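Local coordinates for protein phosphotriesterase, putative (Deinococcus radiodurans, PDB 4J35) that probably hydrolyses lactones at a two-metal centre in a TIM-barrel fold, and is engineered here toward organophosphate hydrolysis, at residues T94-E99 against T105-R110; L157-A162 against A187-S192; D227-Q232 against L290-D295. The protein carries 7 engineered substitutions. One frame throughout, in Å; residues are numbered along the deposited sequence.

Interaction 1 of 3, residues T94-E99 against T105-R110; sequences TGFFYE and TYFKFR. Engineered in segment 94-99: F97 (natural residue Tyr).
F96 and F107 bring the irregular loop 94-99 against the first turns of helix 105-113, with their CA atoms 9.6 Å apart, so the two backbones stand well clear of each other and rings bridge the interval. The pair is a T-shaped (edge-to-face) stack: the edge of F107 points at one face of F96, with ring centroids 5.2 Å apart and planes at 79°. On the F107 side CD2 and CE2 do the touching. CE2 of F107 comes to 3.6 Å from CZ of F96, and CD2 of F107 lies over the same ring toward its rim, so the outer end of F96 is met rather than its middle. The chi1 of F96, -92°, lies away from the usual staggered values and swings the ring out toward the helix. With an alanine in place of F96, the edge of F107 would probably lose the face it rests on, leaving a gap between loop and helix. Just before F96, G95 has backbone angles that would push a CB into the preceding carbonyl oxygen, and its N is bonded to N70 OD1. The loop follows strand 89-91. Helix 116-129 touches both side chains, through M123 at F96 and I120 at F107, while Y154 of helix 153-169 also packs on F107.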
loop_
_atom_site.group_PDB
_atom_site.type_symbol
_atom_site.label_atom_id
_atom_site.label_comp_id
_atom_site.label_asym_id
_atom_site.label_seq_id
_atom_site.Cartn_x
_atom_site.Cartn_y
_atom_site.Cartn_z
ATOM N N THR A 94 2.075 4.803 -8.612
ATOM C CA THR A 94 1.350 5.047 -9.852
ATOM C C THR A 94 0.390 3.877 -10.070
ATOM O O THR A 94 0.784 2.720 -9.957
ATOM C CB THR A 94 2.280 5.174 -11.048
ATOM O OG1 THR A 94 1.500 5.376 -12.222
ATOM C CG2 THR A 94 3.174 3.934 -11.214
ATOM N N GLY A 95 -0.882 4.179 -10.298
ATOM C CA GLY A 95 -1.858 3.134 -10.521
ATOM C C GLY A 95 -3.268 3.635 -10.360
ATOM O O GLY A 95 -3.484 4.794 -9.969
ATOM N N PHE A 96 -4.237 2.776 -10.664
ATOM C CA PHE A 96 -5.653 3.136 -10.467
ATOM C C PHE A 96 -6.326 2.097 -9.587
ATOM O O PHE A 96 -5.844 0.975 -9.491
ATOM C CB PHE A 96 -6.382 3.122 -11.797
ATOM C CG PHE A 96 -6.420 4.438 -12.516
ATOM C CD1 PHE A 96 -5.266 5.068 -12.926
ATOM C CD2 PHE A 96 -7.619 4.996 -12.859
ATOM C CE1 PHE A 96 -5.305 6.246 -13.650
ATOM C CE2 PHE A 96 -7.678 6.182 -13.598
ATOM C CZ PHE A 96 -6.508 6.811 -13.981
ATOM N N PHE A 97 -7.465 2.442 -8.997
ATOM C CA PHE A 97 -8.113 1.569 -8.005
ATOM C C PHE A 97 -9.039 0.516 -8.647
ATOM O O PHE A 97 -9.419 0.657 -9.806
ATOM C CB PHE A 97 -8.886 2.473 -7.036
ATOM C CG PHE A 97 -9.151 1.885 -5.696
ATOM C CD1 PHE A 97 -8.132 1.288 -4.951
ATOM C CD2 PHE A 97 -10.405 2.032 -5.113
ATOM C CE1 PHE A 97 -8.377 0.794 -3.663
ATOM C CE2 PHE A 97 -10.656 1.550 -3.815
ATOM C CZ PHE A 97 -9.641 0.928 -3.094
ATOM N N TYR A 98 -9.406 -0.523 -7.884
ATOM C CA TYR A 98 -10.217 -1.656 -8.401
ATOM C C TYR A 98 -11.529 -1.204 -9.074
ATOM O O TYR A 98 -12.089 -0.184 -8.721
ATOM C CB TYR A 98 -10.479 -2.716 -7.302
ATOM C CG TYR A 98 -11.483 -2.363 -6.210
ATOM C CD1 TYR A 98 -11.207 -1.385 -5.252
ATOM C CD2 TYR A 98 -12.704 -3.042 -6.121
ATOM C CE1 TYR A 98 -12.128 -1.085 -4.255
ATOM C CE2 TYR A 98 -13.624 -2.746 -5.131
ATOM C CZ TYR A 98 -13.337 -1.766 -4.203
ATOM O OH TYR A 98 -14.257 -1.476 -3.212
ATOM N N GLU A 99 -12.000 -1.957 -10.063
ATOM C CA GLU A 99 -13.065 -1.445 -10.927
ATOM C C GLU A 99 -14.195 -2.430 -11.275
ATOM O O GLU A 99 -14.347 -2.796 -12.448
ATOM C CB GLU A 99 -12.458 -0.905 -12.198
ATOM N N THR A 105 -14.652 4.880 -15.375
ATOM C CA THR A 105 -15.341 4.933 -16.629
ATOM C C THR A 105 -14.306 5.369 -17.673
ATOM O O THR A 105 -14.291 4.841 -18.745
ATOM C CB THR A 105 -16.613 5.833 -16.623
ATOM O OG1 THR A 105 -17.351 5.621 -15.409
ATOM C CG2 THR A 105 -17.494 5.487 -17.840
ATOM N N TYR A 106 -13.393 6.261 -17.303
ATOM C CA TYR A 106 -12.389 6.761 -18.251
ATOM C C TYR A 106 -11.607 5.651 -18.994
ATOM O O TYR A 106 -11.653 5.564 -20.218
ATOM C CB TYR A 106 -11.410 7.669 -17.497
ATOM C CG TYR A 106 -10.309 8.298 -18.341
ATOM C CD1 TYR A 106 -10.589 9.335 -19.236
ATOM C CD2 TYR A 106 -8.983 7.881 -18.217
ATOM C CE1 TYR A 106 -9.583 9.935 -19.978
ATOM C CE2 TYR A 106 -7.964 8.475 -18.968
ATOM C CZ TYR A 106 -8.268 9.499 -19.837
ATOM O OH TYR A 106 -7.263 10.091 -20.555
ATOM N N PHE A 107 -10.869 4.805 -18.273
ATOM C CA PHE A 107 -10.058 3.801 -19.002
ATOM C C PHE A 107 -10.899 2.636 -19.528
ATOM O O PHE A 107 -10.536 2.014 -20.501
ATOM C CB PHE A 107 -8.892 3.279 -18.161
ATOM C CG PHE A 107 -7.643 4.087 -18.294
ATOM C CD1 PHE A 107 -6.961 4.140 -19.501
ATOM C CD2 PHE A 107 -7.133 4.781 -17.200
ATOM C CE1 PHE A 107 -5.797 4.881 -19.622
ATOM C CE2 PHE A 107 -5.974 5.517 -17.309
ATOM C CZ PHE A 107 -5.298 5.570 -18.533
ATOM N N LYS A 108 -12.042 2.359 -18.910
ATOM C CA LYS A 108 -12.952 1.362 -19.463
ATOM C C LYS A 108 -13.455 1.819 -20.826
ATOM O O LYS A 108 -13.555 1.021 -21.760
ATOM C CB LYS A 108 -14.121 1.093 -18.518
ATOM N N PHE A 109 -13.768 3.104 -20.949
ATOM C CA PHE A 109 -14.210 3.665 -22.231
ATOM C C PHE A 109 -13.050 3.594 -23.245
ATOM O O PHE A 109 -13.215 3.097 -24.354
ATOM C CB PHE A 109 -14.657 5.114 -22.026
ATOM C CG PHE A 109 -15.179 5.763 -23.266
ATOM C CD1 PHE A 109 -16.382 5.348 -23.828
ATOM C CD2 PHE A 109 -14.480 6.801 -23.867
ATOM C CE1 PHE A 109 -16.875 5.952 -24.985
ATOM C CE2 PHE A 109 -14.967 7.405 -25.011
ATOM C CZ PHE A 109 -16.164 6.974 -25.576
ATOM N N ARG A 110 -11.869 4.065 -22.845
ATOM C CA ARG A 110 -10.701 4.016 -23.728
ATOM C C ARG A 110 -10.406 2.591 -24.181
ATOM O O ARG A 110 -10.115 2.352 -25.361
ATOM C CB ARG A 110 -9.472 4.612 -23.054
ATOM C CG ARG A 110 -9.612 6.080 -22.689
ATOM C CD ARG A 110 -8.270 6.659 -22.245
ATOM N NE ARG A 110 -7.407 6.891 -23.409
ATOM C CZ ARG A 110 -7.335 8.039 -24.075
ATOM N NH1 ARG A 110 -8.049 9.085 -23.690
ATOM N NH2 ARG A 110 -6.555 8.141 -25.146
#

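Interaction 2 of 3, residues L157-A162 against A187-S192; sequences LFFRAA and AELLTS
Two successive outer helices of the TIM barrel, 153-169 and 183-192, meet here through F159 of the first and the leucine pair L189 and L190 of the second, and the atoms that touch are those of apolar side chains. The CA atoms of F159 and L190 are 6.8 Å apart. Both leucines converge on one corner of the aromatic ring: CD2 of F159 lies 3.7 Å from CD2 of L189 and 3.8 Å from CD2 of L190. The L189 methyl also reaches back to the root of the side chain, 3.8 Å from CB of F159, whereas L190 meets the ring with both CG and CD2. Different torsions let the neighbours share this target. L189 has CG anti to its backbone N (chi1 174°), which carries its branch across to the phenylalanine; L190 holds CG beside the backbone N instead (chi1 -72°), bringing its end closer to F159 than its CB direction suggests. Near the end of helix 183-192, T191 OG1 donates to A187 O at 2.8 Å, on the opposite face of that carbonyl from T191 N, and S192 OG bonds back to L189 O. On its other flank, helix 153-169 packs L157, F158 and A161 against I120 of helix 116-129. Neighbouring helices joined by such hydrophobic contacts are typical of the outer layer of a (beta/alpha)8 barrel, here with strand 173-174 between the pair in sequence.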
loop_
_atom_site.group_PDB
_atom_site.type_symbol
_atom_site.label_atom_id
_atom_site.label_comp_id
_atom_site.label_asym_id
_atom_site.label_seq_id
_atom_site.Cartn_x
_atom_site.Cartn_y
_atom_site.Cartn_z
ATOM N N LEU A 157 -5.917 -5.243 -17.546
ATOM C CA LEU A 157 -5.203 -4.293 -18.379
ATOM C C LEU A 157 -4.044 -3.744 -17.571
ATOM O O LEU A 157 -2.944 -3.615 -18.090
ATOM C CB LEU A 157 -6.130 -3.142 -18.790
ATOM C CG LEU A 157 -7.342 -3.566 -19.643
ATOM C CD1 LEU A 157 -8.354 -2.445 -19.695
ATOM C CD2 LEU A 157 -6.913 -3.941 -21.035
ATOM N N PHE A 158 -4.336 -3.382 -16.312
ATOM C CA PHE A 158 -3.365 -2.765 -15.435
ATOM C C PHE A 158 -2.303 -3.771 -15.000
ATOM O O PHE A 158 -1.132 -3.432 -14.952
ATOM C CB PHE A 158 -4.054 -2.128 -14.214
ATOM C CG PHE A 158 -5.029 -0.995 -14.595
ATOM C CD1 PHE A 158 -6.329 -1.275 -14.986
ATOM C CD2 PHE A 158 -4.629 0.347 -14.537
ATOM C CE1 PHE A 158 -7.221 -0.224 -15.344
ATOM C CE2 PHE A 158 -5.504 1.374 -14.918
ATOM C CZ PHE A 158 -6.801 1.082 -15.301
ATOM N N PHE A 159 -2.709 -5.001 -14.695
ATOM C CA PHE A 159 -1.732 -6.037 -14.353
ATOM C C PHE A 159 -0.740 -6.236 -15.492
ATOM O O PHE A 159 0.472 -6.366 -15.247
ATOM C CB PHE A 159 -2.416 -7.368 -13.965
ATOM C CG PHE A 159 -2.936 -7.408 -12.539
ATOM C CD1 PHE A 159 -3.977 -6.581 -12.131
ATOM C CD2 PHE A 159 -2.383 -8.284 -11.606
ATOM C CE1 PHE A 159 -4.462 -6.604 -10.829
ATOM C CE2 PHE A 159 -2.860 -8.315 -10.290
ATOM C CZ PHE A 159 -3.893 -7.481 -9.899
ATOM N N ARG A 160 -1.213 -6.260 -16.740
ATOM C CA ARG A 160 -0.278 -6.537 -17.836
ATOM C C ARG A 160 0.600 -5.326 -18.094
ATOM O O ARG A 160 1.782 -5.468 -18.353
ATOM C CB ARG A 160 -1.016 -6.976 -19.146
ATOM C CG ARG A 160 -1.784 -8.302 -18.994
ATOM C CD ARG A 160 -2.296 -8.863 -20.341
ATOM N NE ARG A 160 -3.355 -8.057 -20.923
ATOM C CZ ARG A 160 -4.654 -8.202 -20.670
ATOM N NH1 ARG A 160 -5.085 -9.126 -19.821
ATOM N NH2 ARG A 160 -5.537 -7.419 -21.274
ATOM N N ALA A 161 0.037 -4.124 -17.986
ATOM C CA ALA A 161 0.860 -2.918 -18.134
ATOM C C ALA A 161 1.920 -2.826 -17.019
ATOM O O ALA A 161 3.070 -2.480 -17.282
ATOM C CB ALA A 161 0.004 -1.685 -18.135
ATOM N N ALA A 162 1.528 -3.107 -15.775
ATOM C CA ALA A 162 2.481 -3.100 -14.669
ATOM C C ALA A 162 3.610 -4.139 -14.839
ATOM O O ALA A 162 4.772 -3.850 -14.552
ATOM C CB ALA A 162 1.757 -3.338 -13.359
ATOM N N ALA A 187 -0.714 -13.249 -7.702
ATOM C CA ALA A 187 0.680 -13.622 -7.619
ATOM C C ALA A 187 0.969 -14.489 -8.825
ATOM O O ALA A 187 1.977 -14.334 -9.494
ATOM C CB ALA A 187 0.974 -14.390 -6.311
ATOM N N GLU A 188 0.021 -15.351 -9.125
ATOM C CA GLU A 188 0.165 -16.236 -10.295
ATOM C C GLU A 188 0.141 -15.475 -11.624
ATOM O O GLU A 188 0.921 -15.784 -12.541
ATOM C CB GLU A 188 -0.960 -17.233 -10.305
ATOM C CG GLU A 188 -0.895 -18.128 -11.540
ATOM C CD GLU A 188 -2.018 -19.105 -11.546
ATOM O OE1 GLU A 188 -3.177 -18.655 -11.390
ATOM O OE2 GLU A 188 -1.740 -20.313 -11.671
ATOM N N LEU A 189 -0.755 -14.498 -11.739
ATOM C CA LEU A 189 -0.837 -13.675 -12.943
ATOM C C LEU A 189 0.436 -12.839 -13.147
ATOM O O LEU A 189 1.051 -12.868 -14.207
ATOM C CB LEU A 189 -2.086 -12.788 -12.909
ATOM C CG LEU A 189 -2.237 -11.778 -14.042
ATOM C CD1 LEU A 189 -2.169 -12.490 -15.415
ATOM C CD2 LEU A 189 -3.546 -10.993 -13.920
ATOM N N LEU A 190 0.843 -12.086 -12.141
ATOM C CA LEU A 190 2.052 -11.284 -12.266
ATOM C C LEU A 190 3.327 -12.122 -12.529
ATOM O O LEU A 190 4.177 -11.726 -13.328
ATOM C CB LEU A 190 2.251 -10.445 -10.984
ATOM C CG LEU A 190 1.239 -9.289 -10.842
ATOM C CD1 LEU A 190 1.376 -8.704 -9.375
ATOM C CD2 LEU A 190 1.441 -8.219 -11.878
ATOM N N THR A 191 3.485 -13.244 -11.842
ATOM C CA THR A 191 4.657 -14.098 -12.091
ATOM C C THR A 191 4.604 -14.704 -13.510
ATOM O O THR A 191 5.627 -14.743 -14.201
ATOM C CB THR A 191 4.859 -15.229 -11.041
ATOM O OG1 THR A 191 3.663 -16.015 -10.882
ATOM C CG2 THR A 191 5.284 -14.625 -9.688
ATOM N N SER A 192 3.416 -15.130 -13.933
ATOM C CA SER A 192 3.230 -15.726 -15.279
ATOM C C SER A 192 3.617 -14.724 -16.368
ATOM O O SER A 192 4.036 -15.114 -17.463
ATOM C CB SER A 192 1.780 -16.185 -15.493
ATOM O OG SER A 192 0.878 -15.065 -15.670
#

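Interaction 3 of 3, residues D227-Q232 against L290-D295; sequences DRIGLQ and LHISDD
A glycine backbone sits directly against an imidazole here: CA of G230 is 3.5 Å from CD2 of H291. A CB on G230 would point toward the histidine and come tightly against that same carbon, and the positive phi of 109° would also press it on the carbonyl oxygen of I229. The glycine occupies the third position of a type II beta turn running from R228 to L231, closed by L231 N bonding to R228 O. I229, at the second position, packs in two directions. Its CG2 branch lies 3.7 Å from CD2 of H291, while the end of its other branch, CD1, meets CD1 of I292 at 3.9 Å; the isoleucine crosses each partner at about a right angle. In H291, CG is anti to the backbone N (chi1 172°), which carries the imidazole toward the turn. Its ND1 donates to D295 OD2 one helical turn on, at 2.6 Å and an N-H...O angle of 160°, with the oxygen in the ring plane and using its anti lone pair. The other ring nitrogen, NE2, is hydrogen-bonded to D240 OD2, and D240 OD1 takes the N-H of G230, so one carboxylate joins turn and histidine. The backbone N of I292 is hydrogen-bonded separately to H263 NE2. Both nitrogens of this buried imidazole thus have a carboxylate partner, which fixes the ring's rotation; two flanking aspartates would also be expected to favour the protonated, positively charged histidine.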
loop_
_atom_site.group_PDB
_atom_site.type_symbol
_atom_site.label_atom_id
_atom_site.label_comp_id
_atom_site.label_asym_id
_atom_site.label_seq_id
_atom_site.Cartn_x
_atom_site.Cartn_y
_atom_site.Cartn_z
ATOM N N ASP A 227 -1.516 -5.689 6.002
ATOM C CA ASP A 227 -1.319 -4.259 5.960
ATOM C C ASP A 227 -2.540 -3.416 6.336
ATOM O O ASP A 227 -2.555 -2.223 6.052
ATOM C CB ASP A 227 -0.772 -3.833 4.613
ATOM C CG ASP A 227 -1.636 -4.311 3.453
ATOM O OD1 ASP A 227 -2.787 -4.708 3.693
ATOM O OD2 ASP A 227 -1.145 -4.335 2.308
ATOM N N ARG A 228 -3.539 -4.027 6.967
ATOM C CA ARG A 228 -4.659 -3.245 7.531
ATOM C C ARG A 228 -4.761 -3.502 9.046
ATOM O O ARG A 228 -5.859 -3.541 9.625
ATOM C CB ARG A 228 -5.966 -3.585 6.818
ATOM C CG ARG A 228 -5.781 -3.710 5.297
ATOM C CD ARG A 228 -7.073 -3.873 4.563
ATOM N NE ARG A 228 -7.728 -2.595 4.348
ATOM C CZ ARG A 228 -8.903 -2.452 3.749
ATOM N NH1 ARG A 228 -9.536 -3.514 3.253
ATOM N NH2 ARG A 228 -9.434 -1.239 3.628
ATOM N N ILE A 229 -3.605 -3.679 9.671
ATOM C CA ILE A 229 -3.540 -4.008 11.090
ATOM C C ILE A 229 -4.118 -2.814 11.851
ATOM O O ILE A 229 -3.718 -1.685 11.626
ATOM C CB ILE A 229 -2.106 -4.303 11.573
ATOM C CG1 ILE A 229 -1.542 -5.544 10.817
ATOM C CG2 ILE A 229 -2.077 -4.583 13.069
ATOM C CD1 ILE A 229 -0.097 -5.849 11.126
ATOM N N GLY A 230 -5.080 -3.106 12.708
ATOM C CA GLY A 230 -5.787 -2.064 13.476
ATOM C C GLY A 230 -7.224 -1.868 13.005
ATOM O O GLY A 230 -8.042 -1.337 13.758
ATOM N N LEU A 231 -7.542 -2.295 11.776
ATOM C CA LEU A 231 -8.906 -2.162 11.254
ATOM C C LEU A 231 -9.668 -3.459 11.534
ATOM O O LEU A 231 -9.498 -4.448 10.831
ATOM C CB LEU A 231 -8.875 -1.855 9.752
ATOM C CG LEU A 231 -10.191 -1.564 9.028
ATOM C CD1 LEU A 231 -10.894 -0.385 9.704
ATOM C CD2 LEU A 231 -9.909 -1.269 7.544
ATOM N N GLN A 232 -10.512 -3.457 12.562
ATOM C CA GLN A 232 -10.977 -4.716 13.165
ATOM C C GLN A 232 -12.475 -4.983 13.008
ATOM O O GLN A 232 -13.293 -4.298 13.579
ATOM C CB GLN A 232 -10.632 -4.751 14.659
ATOM C CG GLN A 232 -9.162 -4.551 14.985
ATOM C CD GLN A 232 -8.816 -4.904 16.427
ATOM O OE1 GLN A 232 -8.656 -6.073 16.760
ATOM N NE2 GLN A 232 -8.661 -3.888 17.281
ATOM N N LEU A 290 0.631 4.377 14.408
ATOM C CA LEU A 290 1.513 4.103 15.529
ATOM C C LEU A 290 1.219 2.759 16.197
ATOM O O LEU A 290 1.908 2.352 17.146
ATOM C CB LEU A 290 1.314 5.239 16.604
ATOM C CG LEU A 290 1.290 6.637 15.997
ATOM C CD1 LEU A 290 1.018 7.708 17.110
ATOM C CD2 LEU A 290 2.585 6.968 15.335
ATOM N N HIS A 291 0.132 2.126 15.781
ATOM C CA HIS A 291 -0.365 0.895 16.379
ATOM C C HIS A 291 0.631 -0.268 16.246
ATOM O O HIS A 291 0.829 -1.037 17.187
ATOM C CB HIS A 291 -1.711 0.576 15.736
ATOM C CG HIS A 291 -2.289 -0.757 16.096
ATOM N ND1 HIS A 291 -2.371 -1.218 17.390
ATOM C CD2 HIS A 291 -2.857 -1.709 15.325
ATOM C CE1 HIS A 291 -2.959 -2.399 17.402
ATOM N NE2 HIS A 291 -3.255 -2.726 16.157
ATOM N N ILE A 292 1.369 -0.338 15.145
ATOM C CA ILE A 292 2.193 -1.521 14.937
ATOM C C ILE A 292 3.383 -1.404 15.896
ATOM O O ILE A 292 3.668 -2.309 16.675
ATOM C CB ILE A 292 2.653 -1.690 13.493
ATOM C CG1 ILE A 292 1.534 -2.385 12.736
ATOM C CG2 ILE A 292 3.942 -2.493 13.464
ATOM C CD1 ILE A 292 1.712 -2.370 11.199
ATOM N N SER A 293 4.007 -0.229 15.894
ATOM C CA SER A 293 5.070 0.071 16.839
ATOM C C SER A 293 4.671 -0.105 18.312
ATOM O O SER A 293 5.409 -0.744 19.075
ATOM C CB SER A 293 5.607 1.473 16.609
ATOM O OG SER A 293 6.066 1.637 15.282
ATOM N N ASP A 294 3.536 0.464 18.739
ATOM C CA ASP A 294 3.204 0.484 20.169
ATOM C C ASP A 294 2.575 -0.807 20.690
ATOM O O ASP A 294 2.741 -1.132 21.874
ATOM C CB ASP A 294 2.226 1.647 20.522
ATOM C CG ASP A 294 2.800 3.002 20.246
ATOM O OD1 ASP A 294 3.995 3.087 19.914
ATOM O OD2 ASP A 294 2.058 4.006 20.406
ATOM N N ASP A 295 1.814 -1.505 19.844
ATOM C CA ASP A 295 0.979 -2.615 20.312
ATOM C C ASP A 295 1.413 -3.954 19.678
ATOM O O ASP A 295 1.474 -4.987 20.343
ATOM C CB ASP A 295 -0.469 -2.412 19.941
ATOM C CG ASP A 295 -1.057 -1.146 20.550
ATOM O OD1 ASP A 295 -0.817 -0.950 21.759
ATOM O OD2 ASP A 295 -1.705 -0.406 19.787
#

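Interactions 1 and 2 form one continuous apolar patch, whereas interaction 3 lies across the chain's centre from both, with centres about 30 and 29 Å away. F158 makes the join: its CE2 is 3.7 Å from CB of F96, so helix 153-169 backs the loop 94-99 and meets helix 183-192 through F159. The side chains of F96, F159 and I229 each lie about 12 Å from a cobalt ion. Those of F96 and F159 are about 10 and 8 Å from the side chain of the metal ligand H176, against which Y98 and the engineered F97 place their rings; beside interaction 3, R228 forms a salt bridge with the ligand D264, and D227 hydrogen-bonds to the ligand H204.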